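Local coordinates for protein serine-pyruvate aminotransferase (AgxT) (Sulfolobus solfataricus, PDB 3ZRP) that uses pyridoxal 5'-phosphate as cofactor to transfer amino groups, probably between serine and pyruvate and perhaps between alanine and glyoxylate, at residues 74-84 with 96-107; 108-116 with 289-297. All coordinates share one frame; numbering follows the deposited sequence. Where two conformers were deposited one is given.

Contact 1 pairs two neighbouring parallel strands at one edge, within this chain, of the large central sheet. Contact 2 begins where the second of these strands has ended: Pro-108 directly follows Arg-107. The centres of the two contacts are 23 Å apart, yet their ends touch. Ser-84 O lies 3.1 Å from Pro-108 CD, and Val-83 CG1 packs on Val-114 CB at 3.5 Å. Contact 2 then ties this continuing loop to residues 289-297, far along the chain. Neither contact holds the cofactor directly. The side chain of Ser-84 is about 10 Å from a bound pyridoxal 5'-phosphate, and that of Tyr-113 about 13 Å.

Contact 1 (74-84 with 96-107); sequences LKPNDKILVVS and FKRYPVNVKVLR
The ring of Phe-96 takes the methyl tip of Ile-80 on one face. Ile-80 CD1 lies 3.6 Å from the centroid of the Phe-96 ring and only 8° off its normal, a CH-pi contact. Val-82 CG2 comes to the ring edge, near its plane. Leu-74 CD1 reaches Phe-96 CE1 obliquely, at 3.8 Å. The second flat group is the guanidinium of Arg-107. Val-105 CG1 sits over the centre of one of its faces, and Arg-107 NE and NH2 make salt bridges to Asp-90 and Glu-93 of helix 87-96. In Ile-80, CG1 stands anti to the carbonyl carbon (chi1 -61°), and an extended chi2 carries CD1 out to the ring. The same methyl meets Val-101 CG2 at 3.6 Å, so one methyl touches both the ring and the valine. Strand 79-83, helix 87-96 and strand 102-106 form a beta-alpha-beta crossover, and Phe-96, from helix 87-96, lays its ring against the sheet. Within this chain, strand 102-106 is an outermost strand of the mixed seven-stranded sheet. It runs parallel to strand 79-83, 22° apart in direction. The backbone ladder is regular: Ile-80 N donates to Asn-102 O at 2.8 Å, Lys-104 N to Ile-80 O, Val-82 N to Lys-104 O, and Leu-106 N to Val-82 O. A water also donates to Ile-80 O and, weakly, to Asn-102 O. Before the strands, Pro-100 centres an inverse gamma turn, and its O accepts from Asn-77 N at 2.8 Å. Asn-102 ND2 adds a weak bond to Asn-77 O. On the sheet face away from Phe-96, Leu-81 CD1 packs on Leu-106 CG at 3.9 Å, and helix 116-125 covers Leu-81 there through Glu-122 and Val-123.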
loop_
_atom_site.group_PDB
_atom_site.type_symbol
_atom_site.label_atom_id
_atom_site.label_comp_id
_atom_site.label_asym_id
_atom_site.label_seq_id
_atom_site.Cartn_x
_atom_site.Cartn_y
_atom_site.Cartn_z
ATOM N N LEU A 74 18.903 3.872 -10.116
ATOM C CA LEU A 74 19.534 3.112 -11.195
ATOM C C LEU A 74 19.298 3.697 -12.581
ATOM O O LEU A 74 18.325 4.429 -12.828
ATOM C CB LEU A 74 19.101 1.636 -11.156
ATOM C CG LEU A 74 19.492 0.850 -9.882
ATOM C CD1 LEU A 74 18.912 -0.542 -9.908
ATOM C CD2 LEU A 74 21.013 0.795 -9.703
ATOM N N LYS A 75 20.223 3.366 -13.468
ATOM C CA LYS A 75 20.188 3.821 -14.851
ATOM C C LYS A 75 20.285 2.618 -15.775
ATOM O O LYS A 75 20.748 1.549 -15.360
ATOM C CB LYS A 75 21.326 4.825 -15.112
ATOM C CG LYS A 75 21.004 6.219 -14.586
ATOM C CD LYS A 75 22.078 7.239 -14.957
ATOM C CE LYS A 75 21.595 8.654 -14.669
ATOM N NZ LYS A 75 22.676 9.672 -14.746
ATOM N N PRO A 76 19.847 2.768 -17.039
ATOM C CA PRO A 76 19.903 1.575 -17.896
ATOM C C PRO A 76 21.345 1.022 -17.985
ATOM O O PRO A 76 22.316 1.818 -17.990
ATOM C CB PRO A 76 19.416 2.099 -19.261
ATOM C CG PRO A 76 18.553 3.272 -18.925
ATOM C CD PRO A 76 19.279 3.927 -17.755
ATOM N N ASN A 77 21.454 -0.313 -17.998
ATOM C CA ASN A 77 22.730 -1.033 -18.096
ATOM C C ASN A 77 23.613 -1.011 -16.843
ATOM O O ASN A 77 24.713 -1.539 -16.845
ATOM C CB ASN A 77 23.509 -0.573 -19.346
ATOM C CG ASN A 77 22.672 -0.679 -20.609
ATOM O OD1 ASN A 77 22.054 -1.720 -20.862
ATOM N ND2 ASN A 77 22.623 0.399 -21.392
ATOM N N ASP A 78 23.120 -0.415 -15.762
ATOM C CA ASP A 78 23.839 -0.454 -14.466
ATOM C C ASP A 78 24.118 -1.905 -14.039
ATOM O O ASP A 78 23.318 -2.815 -14.310
ATOM C CB ASP A 78 23.039 0.257 -13.366
ATOM C CG ASP A 78 23.310 1.761 -13.302
ATOM O OD1 ASP A 78 24.202 2.257 -14.045
ATOM O OD2 ASP A 78 22.619 2.443 -12.500
ATOM N N LYS A 79 25.246 -2.120 -13.370
ATOM C CA LYS A 79 25.625 -3.458 -12.928
ATOM C C LYS A 79 25.377 -3.661 -11.436
ATOM O O LYS A 79 25.813 -2.876 -10.581
ATOM C CB LYS A 79 27.083 -3.776 -13.276
ATOM C CG LYS A 79 27.293 -3.971 -14.776
ATOM C CD LYS A 79 28.778 -4.087 -15.092
ATOM C CE LYS A 79 29.342 -5.445 -14.667
ATOM N NZ LYS A 79 30.797 -5.352 -14.374
ATOM N N ILE A 80 24.644 -4.724 -11.163
ATOM C CA ILE A 80 24.155 -5.034 -9.823
ATOM C C ILE A 80 24.694 -6.403 -9.409
ATOM O O ILE A 80 24.602 -7.393 -10.163
ATOM C CB ILE A 80 22.584 -5.083 -9.785
ATOM C CG1 ILE A 80 21.981 -3.727 -10.179
ATOM C CG2 ILE A 80 22.074 -5.591 -8.397
ATOM C CD1 ILE A 80 20.462 -3.798 -10.453
ATOM N N LEU A 81 25.201 -6.453 -8.189
ATOM C CA LEU A 81 25.549 -7.715 -7.509
ATOM C C LEU A 81 24.592 -7.976 -6.332
ATOM O O LEU A 81 24.503 -7.174 -5.398
ATOM C CB LEU A 81 26.992 -7.664 -6.992
ATOM C CG LEU A 81 27.436 -8.962 -6.287
ATOM C CD1 LEU A 81 27.595 -10.117 -7.265
ATOM C CD2 LEU A 81 28.716 -8.708 -5.482
ATOM N N VAL A 82 23.863 -9.078 -6.421
ATOM C CA VAL A 82 22.971 -9.535 -5.342
ATOM C C VAL A 82 23.627 -10.663 -4.551
ATOM O O VAL A 82 24.035 -11.685 -5.109
ATOM C CB VAL A 82 21.645 -10.060 -5.914
ATOM C CG1 VAL A 82 20.738 -10.608 -4.767
ATOM C CG2 VAL A 82 20.946 -8.954 -6.682
ATOM N N VAL A 83 23.701 -10.473 -3.243
ATOM C CA VAL A 83 24.218 -11.498 -2.323
ATOM C C VAL A 83 23.013 -12.181 -1.676
ATOM O O VAL A 83 22.450 -11.653 -0.718
ATOM C CB VAL A 83 25.109 -10.837 -1.259
ATOM C CG1 VAL A 83 25.679 -11.906 -0.325
ATOM C CG2 VAL A 83 26.309 -10.052 -1.958
ATOM N N SER A 84 22.605 -13.321 -2.234
ATOM C CA SER A 84 21.384 -14.015 -1.850
ATOM C C SER A 84 21.581 -15.320 -1.063
ATOM O O SER A 84 22.122 -16.314 -1.580
ATOM C CB SER A 84 20.578 -14.350 -3.088
ATOM O OG SER A 84 19.473 -15.155 -2.726
ATOM N N PHE A 96 14.679 -7.117 -10.282
ATOM C CA PHE A 96 15.572 -6.502 -11.260
ATOM C C PHE A 96 15.467 -7.098 -12.665
ATOM O O PHE A 96 15.863 -6.435 -13.608
ATOM C CB PHE A 96 17.046 -6.476 -10.797
ATOM C CG PHE A 96 17.312 -5.602 -9.586
ATOM C CD1 PHE A 96 16.788 -4.310 -9.490
ATOM C CD2 PHE A 96 18.105 -6.083 -8.538
ATOM C CE1 PHE A 96 17.054 -3.497 -8.381
ATOM C CE2 PHE A 96 18.379 -5.274 -7.403
ATOM C CZ PHE A 96 17.845 -3.997 -7.329
ATOM N N LYS A 97 14.910 -8.316 -12.798
ATOM C CA LYS A 97 14.611 -8.920 -14.096
ATOM C C LYS A 97 13.615 -8.085 -14.893
ATOM O O LYS A 97 13.573 -8.165 -16.117
ATOM C CB LYS A 97 14.017 -10.319 -13.922
ATOM C CG LYS A 97 15.011 -11.489 -13.945
ATOM C CD LYS A 97 14.215 -12.824 -13.933
ATOM C CE LYS A 97 15.023 -14.018 -13.422
ATOM N NZ LYS A 97 16.185 -14.340 -14.300
ATOM N N ARG A 98 12.826 -7.269 -14.196
ATOM C CA ARG A 98 11.830 -6.416 -14.846
ATOM C C ARG A 98 12.421 -5.113 -15.378
ATOM O O ARG A 98 11.720 -4.345 -16.023
ATOM C CB ARG A 98 10.683 -6.107 -13.875
ATOM C CG ARG A 98 9.936 -7.328 -13.310
ATOM C CD ARG A 98 9.499 -8.309 -14.401
ATOM N NE ARG A 98 8.555 -7.662 -15.312
ATOM C CZ ARG A 98 7.955 -8.247 -16.346
ATOM N NH1 ARG A 98 8.202 -9.523 -16.612
ATOM N NH2 ARG A 98 7.120 -7.546 -17.121
ATOM N N TYR A 99 13.701 -4.851 -15.080
ATOM C CA TYR A 99 14.344 -3.586 -15.396
ATOM C C TYR A 99 15.547 -3.810 -16.309
ATOM O O TYR A 99 16.170 -4.860 -16.245
ATOM C CB TYR A 99 14.765 -2.851 -14.106
ATOM C CG TYR A 99 13.537 -2.399 -13.313
ATOM C CD1 TYR A 99 12.864 -3.301 -12.453
ATOM C CD2 TYR A 99 12.982 -1.120 -13.511
ATOM C CE1 TYR A 99 11.684 -2.909 -11.748
ATOM C CE2 TYR A 99 11.846 -0.714 -12.814
ATOM C CZ TYR A 99 11.187 -1.609 -11.956
ATOM O OH TYR A 99 10.041 -1.191 -11.316
ATOM N N PRO A 100 15.892 -2.805 -17.140
ATOM C CA PRO A 100 17.055 -2.860 -18.053
ATOM C C PRO A 100 18.395 -2.731 -17.313
ATOM O O PRO A 100 19.135 -1.740 -17.494
ATOM C CB PRO A 100 16.817 -1.660 -18.980
ATOM C CG PRO A 100 16.076 -0.678 -18.132
ATOM C CD PRO A 100 15.176 -1.514 -17.233
ATOM N N VAL A 101 18.679 -3.712 -16.457
ATOM C CA VAL A 101 19.892 -3.725 -15.651
ATOM C C VAL A 101 20.595 -5.074 -15.784
ATOM O O VAL A 101 19.995 -6.042 -16.231
ATOM C CB VAL A 101 19.644 -3.383 -14.153
ATOM C CG1 VAL A 101 19.304 -1.922 -13.980
ATOM C CG2 VAL A 101 18.576 -4.310 -13.528
ATOM N N ASN A 102 21.876 -5.119 -15.422
ATOM C CA ASN A 102 22.638 -6.354 -15.459
ATOM C C ASN A 102 22.799 -6.894 -14.049
ATOM O O ASN A 102 23.295 -6.196 -13.159
ATOM C CB ASN A 102 24.006 -6.117 -16.093
ATOM C CG ASN A 102 23.901 -5.719 -17.558
ATOM O OD1 ASN A 102 23.340 -6.451 -18.381
ATOM N ND2 ASN A 102 24.442 -4.556 -17.893
ATOM N N VAL A 103 22.412 -8.143 -13.853
ATOM C CA VAL A 103 22.442 -8.728 -12.511
ATOM C C VAL A 103 23.319 -9.974 -12.400
ATOM O O VAL A 103 23.190 -10.915 -13.190
ATOM C CB VAL A 103 21.016 -9.089 -12.044
ATOM C CG1 VAL A 103 21.050 -9.712 -10.639
ATOM C CG2 VAL A 103 20.140 -7.846 -12.068
ATOM N N LYS A 104 24.186 -9.986 -11.396
ATOM C CA LYS A 104 24.883 -11.202 -11.003
ATOM C C LYS A 104 24.501 -11.543 -9.561
ATOM O O LYS A 104 24.455 -10.649 -8.716
ATOM C CB LYS A 104 26.402 -11.026 -11.113
ATOM C CG LYS A 104 27.184 -12.291 -10.720
ATOM C CD LYS A 104 28.575 -12.320 -11.322
ATOM C CE LYS A 104 29.406 -13.464 -10.742
ATOM N NZ LYS A 104 28.906 -14.771 -11.258
ATOM N N VAL A 105 24.242 -12.822 -9.297
ATOM C CA VAL A 105 23.880 -13.284 -7.949
ATOM C C VAL A 105 24.931 -14.253 -7.370
ATOM O O VAL A 105 25.327 -15.200 -8.031
ATOM C CB VAL A 105 22.475 -13.973 -7.919
ATOM C CG1 VAL A 105 22.027 -14.201 -6.477
ATOM C CG2 VAL A 105 21.416 -13.143 -8.669
ATOM N N LEU A 106 25.412 -13.971 -6.156
ATOM C CA LEU A 106 26.210 -14.937 -5.379
ATOM C C LEU A 106 25.284 -15.690 -4.410
ATOM O O LEU A 106 24.490 -15.060 -3.698
ATOM C CB LEU A 106 27.296 -14.219 -4.564
ATOM C CG LEU A 106 28.374 -13.425 -5.315
ATOM C CD1 LEU A 106 29.274 -12.675 -4.321
ATOM C CD2 LEU A 106 29.184 -14.374 -6.214
ATOM N N ARG A 107 25.372 -17.022 -4.396
ATOM C CA ARG A 107 24.609 -17.825 -3.428
ATOM C C ARG A 107 25.521 -18.800 -2.668
ATOM O O ARG A 107 26.547 -19.241 -3.235
ATOM C CB ARG A 107 23.545 -18.640 -4.184
ATOM C CG ARG A 107 22.465 -17.786 -4.827
ATOM C CD ARG A 107 21.414 -18.646 -5.507
ATOM N NE ARG A 107 20.331 -17.802 -6.013
ATOM C CZ ARG A 107 20.301 -17.246 -7.221
ATOM N NH1 ARG A 107 21.304 -17.425 -8.090
ATOM N NH2 ARG A 107 19.249 -16.507 -7.567
HETATM O O HOH W 1 25.690 -7.252 -12.863
#

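Contact 2 (108-116 with 289-297); sequences PSPGDYVKP and IVARRPESY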
loop_
_atom_site.group_PDB
_atom_site.type_symbol
_atom_site.label_atom_id
_atom_site.label_comp_id
_atom_site.label_asym_id
_atom_site.label_seq_id
_atom_site.Cartn_x
_atom_site.Cartn_y
_atom_site.Cartn_z
ATOM N N PRO A 108 25.147 -19.176 -1.413
ATOM C CA PRO A 108 25.890 -20.215 -0.660
ATOM C C PRO A 108 25.201 -21.573 -0.733
ATOM O O PRO A 108 24.195 -21.693 -1.443
ATOM C CB PRO A 108 25.833 -19.684 0.772
ATOM C CG PRO A 108 24.432 -19.006 0.854
ATOM C CD PRO A 108 24.082 -18.560 -0.577
ATOM N N SER A 109 25.737 -22.591 -0.036
ATOM C CA SER A 109 25.056 -23.885 0.098
ATOM C C SER A 109 23.766 -23.671 0.883
ATOM O O SER A 109 23.679 -22.708 1.632
ATOM C CB SER A 109 25.952 -24.901 0.822
ATOM O OG SER A 109 27.272 -24.841 0.314
ATOM N N PRO A 110 22.757 -24.561 0.708
ATOM C CA PRO A 110 21.495 -24.278 1.410
ATOM C C PRO A 110 21.658 -23.990 2.902
ATOM O O PRO A 110 22.344 -24.740 3.610
ATOM C CB PRO A 110 20.681 -25.552 1.194
ATOM C CG PRO A 110 21.136 -26.023 -0.177
ATOM C CD PRO A 110 22.608 -25.706 -0.224
ATOM N N GLY A 111 21.061 -22.892 3.364
ATOM C CA GLY A 111 21.015 -22.598 4.801
ATOM C C GLY A 111 22.272 -21.977 5.339
ATOM O O GLY A 111 22.374 -21.717 6.539
ATOM N N ASP A 112 23.250 -21.781 4.457
ATOM C CA ASP A 112 24.509 -21.117 4.803
ATOM C C ASP A 112 24.417 -19.646 4.395
ATOM O O ASP A 112 23.331 -19.151 4.081
ATOM C CB ASP A 112 25.678 -21.798 4.055
ATOM C CG ASP A 112 26.996 -21.743 4.823
ATOM O OD1 ASP A 112 27.458 -20.657 5.241
ATOM O OD2 ASP A 112 27.580 -22.818 5.023
ATOM N N TYR A 113 25.546 -18.944 4.414
ATOM C CA TYR A 113 25.594 -17.531 4.068
ATOM C C TYR A 113 26.873 -17.195 3.297
ATOM O O TYR A 113 27.884 -17.874 3.453
ATOM C CB TYR A 113 25.462 -16.646 5.306
ATOM C CG TYR A 113 26.650 -16.639 6.255
ATOM C CD1 TYR A 113 26.807 -17.636 7.245
ATOM C CD2 TYR A 113 27.598 -15.630 6.188
ATOM C CE1 TYR A 113 27.911 -17.622 8.114
ATOM C CE2 TYR A 113 28.691 -15.595 7.061
ATOM C CZ TYR A 113 28.843 -16.595 8.015
ATOM O OH TYR A 113 29.933 -16.535 8.861
ATOM N N VAL A 114 26.807 -16.164 2.454
ATOM C CA VAL A 114 27.946 -15.748 1.625
ATOM C C VAL A 114 28.918 -14.979 2.498
ATOM O O VAL A 114 28.555 -13.985 3.094
ATOM C CB VAL A 114 27.488 -14.860 0.437
ATOM C CG1 VAL A 114 28.690 -14.491 -0.443
ATOM C CG2 VAL A 114 26.441 -15.606 -0.378
ATOM N N LYS A 115 30.174 -15.444 2.551
ATOM C CA LYS A 115 31.179 -14.846 3.426
ATOM C C LYS A 115 31.624 -13.483 2.923
ATOM O O LYS A 115 31.629 -13.257 1.717
ATOM C CB LYS A 115 32.383 -15.797 3.558
ATOM C CG LYS A 115 31.997 -17.219 3.965
ATOM C CD LYS A 115 31.334 -17.216 5.368
ATOM C CE LYS A 115 30.884 -18.619 5.785
ATOM N NZ LYS A 115 29.983 -19.276 4.800
ATOM N N PRO A 116 32.001 -12.566 3.846
ATOM C CA PRO A 116 32.481 -11.264 3.417
ATOM C C PRO A 116 33.608 -11.356 2.378
ATOM O O PRO A 116 33.626 -10.565 1.429
ATOM C CB PRO A 116 32.995 -10.638 4.718
ATOM C CG PRO A 116 32.122 -11.238 5.774
ATOM C CD PRO A 116 31.882 -12.637 5.322
ATOM N N ILE A 289 18.724 -27.071 13.879
ATOM C CA ILE A 289 18.369 -25.763 13.315
ATOM C C ILE A 289 18.732 -25.710 11.813
ATOM O O ILE A 289 19.737 -26.294 11.386
ATOM C CB ILE A 289 19.035 -24.640 14.138
ATOM C CG1 ILE A 289 18.452 -24.634 15.570
ATOM C CG2 ILE A 289 18.854 -23.276 13.481
ATOM C CD1 ILE A 289 19.192 -23.712 16.559
ATOM N N VAL A 290 17.906 -25.039 11.007
ATOM C CA VAL A 290 18.157 -24.935 9.556
ATOM C C VAL A 290 19.464 -24.174 9.255
ATOM O O VAL A 290 20.298 -24.659 8.476
ATOM C CB VAL A 290 16.970 -24.287 8.809
ATOM C CG1 VAL A 290 17.366 -23.881 7.382
ATOM C CG2 VAL A 290 15.815 -25.254 8.757
ATOM N N ALA A 291 19.641 -23.002 9.865
ATOM C CA ALA A 291 20.858 -22.226 9.699
ATOM C C ALA A 291 22.084 -23.102 9.952
ATOM O O ALA A 291 22.216 -23.688 11.031
ATOM C CB ALA A 291 20.877 -21.024 10.628
ATOM N N ARG A 292 22.976 -23.170 8.964
ATOM C CA ARG A 292 24.146 -24.050 9.029
ATOM C C ARG A 292 25.219 -23.573 9.982
ATOM O O ARG A 292 25.899 -24.375 10.615
ATOM C CB ARG A 292 24.750 -24.267 7.634
ATOM C CG ARG A 292 23.783 -24.772 6.576
ATOM C CD ARG A 292 23.375 -26.248 6.746
ATOM N NE ARG A 292 22.406 -26.429 7.826
ATOM C CZ ARG A 292 22.120 -27.592 8.409
ATOM N NH1 ARG A 292 22.725 -28.716 8.025
ATOM N NH2 ARG A 292 21.221 -27.630 9.387
ATOM N N ARG A 293 25.380 -22.266 10.072
ATOM C CA ARG A 293 26.472 -21.661 10.812
ATOM C C ARG A 293 25.959 -20.850 12.015
ATOM O O ARG A 293 25.265 -19.837 11.838
ATOM C CB ARG A 293 27.264 -20.757 9.866
ATOM C CG ARG A 293 27.918 -21.454 8.699
ATOM C CD ARG A 293 29.326 -21.875 9.041
ATOM N NE ARG A 293 29.983 -22.474 7.885
ATOM C CZ ARG A 293 31.193 -22.145 7.445
ATOM N NH1 ARG A 293 31.916 -21.222 8.070
ATOM N NH2 ARG A 293 31.684 -22.753 6.377
ATOM N N PRO A 294 26.325 -21.273 13.249
ATOM C CA PRO A 294 25.790 -20.688 14.491
ATOM C C PRO A 294 25.972 -19.187 14.652
ATOM O O PRO A 294 25.122 -18.527 15.256
ATOM C CB PRO A 294 26.566 -21.435 15.597
ATOM C CG PRO A 294 26.914 -22.728 14.980
ATOM C CD PRO A 294 27.244 -22.394 13.542
ATOM N N GLU A 295 27.064 -18.649 14.126
ATOM C CA GLU A 295 27.314 -17.207 14.161
ATOM C C GLU A 295 26.252 -16.420 13.367
ATOM O O GLU A 295 26.112 -15.221 13.535
ATOM C CB GLU A 295 28.724 -16.886 13.636
ATOM C CG GLU A 295 28.937 -17.107 12.131
ATOM C CD GLU A 295 29.411 -18.493 11.754
ATOM O OE1 GLU A 295 29.300 -19.441 12.577
ATOM O OE2 GLU A 295 29.889 -18.650 10.592
ATOM N N SER A 296 25.500 -17.116 12.512
ATOM C CA SER A 296 24.473 -16.459 11.700
ATOM C C SER A 296 23.026 -16.764 12.160
ATOM O O SER A 296 22.080 -16.403 11.452
ATOM C CB SER A 296 24.608 -16.860 10.240
ATOM O OG SER A 296 24.136 -18.181 10.042
ATOM N N TYR A 297 22.867 -17.429 13.309
ATOM C CA TYR A 297 21.537 -17.663 13.906
ATOM C C TYR A 297 20.827 -16.325 14.146
ATOM O O TYR A 297 21.238 -15.534 15.007
ATOM C CB TYR A 297 21.663 -18.436 15.237
ATOM C CG TYR A 297 22.070 -19.904 15.148
ATOM C CD1 TYR A 297 21.901 -20.637 13.979
ATOM C CD2 TYR A 297 22.575 -20.577 16.280
ATOM C CE1 TYR A 297 22.260 -21.996 13.915
ATOM C CE2 TYR A 297 22.937 -21.928 16.231
ATOM C CZ TYR A 297 22.771 -22.634 15.056
ATOM O OH TYR A 297 23.113 -23.973 15.002
HETATM O O HOH W 2 24.470 -20.118 8.227
#
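Tyr-113 and Glu-295 both hold CG between the backbone N and the carbonyl carbon (chi1 70° in each), and a bend at chi2 turns the Glu-295 carboxylate to the phenol. In one of two conformers of Glu-295, Tyr-113 OH donates to the anti lone pair of Glu-295 OE2 at 2.7 Å. Ring and carboxylate planes stand 82° apart. Arg-293 CB meets the ring edge at Tyr-113 CE1, 3.6 Å away. Lys-115, in one of its two conformers, lays CE over a face of the ring and over a face of the Arg-293 guanidinium. Asp-112 OD1 accepts from Tyr-113 N at 2.7 Å and from Lys-115 NZ in a salt bridge. Asp-112 OD2 makes a long one to Arg-293 NE, 3.8 Å. With an alanine in place of Asp-112, Tyr-113 N would probably lose its acceptor, and the like charges of Lys-115 and Arg-293 would lack their shared carboxylate. Gly-111 O accepts from Arg-292 N at 2.9 Å, the donor lying above the carbonyl plane. A water joins Gly-111 O, Arg-293 N and Ser-296 OG. Arg-292 salt-bridges Glu-288, a calcium-binding residue seen in a crystal structure of this protein, although no calcium is bound to this chain here. Gly-111 belongs to a type II beta turn from Ser-109 to Asp-112, which docks the loop before helix 116-125 against the loop leading into strand 301-305 of the three-stranded antiparallel sheet.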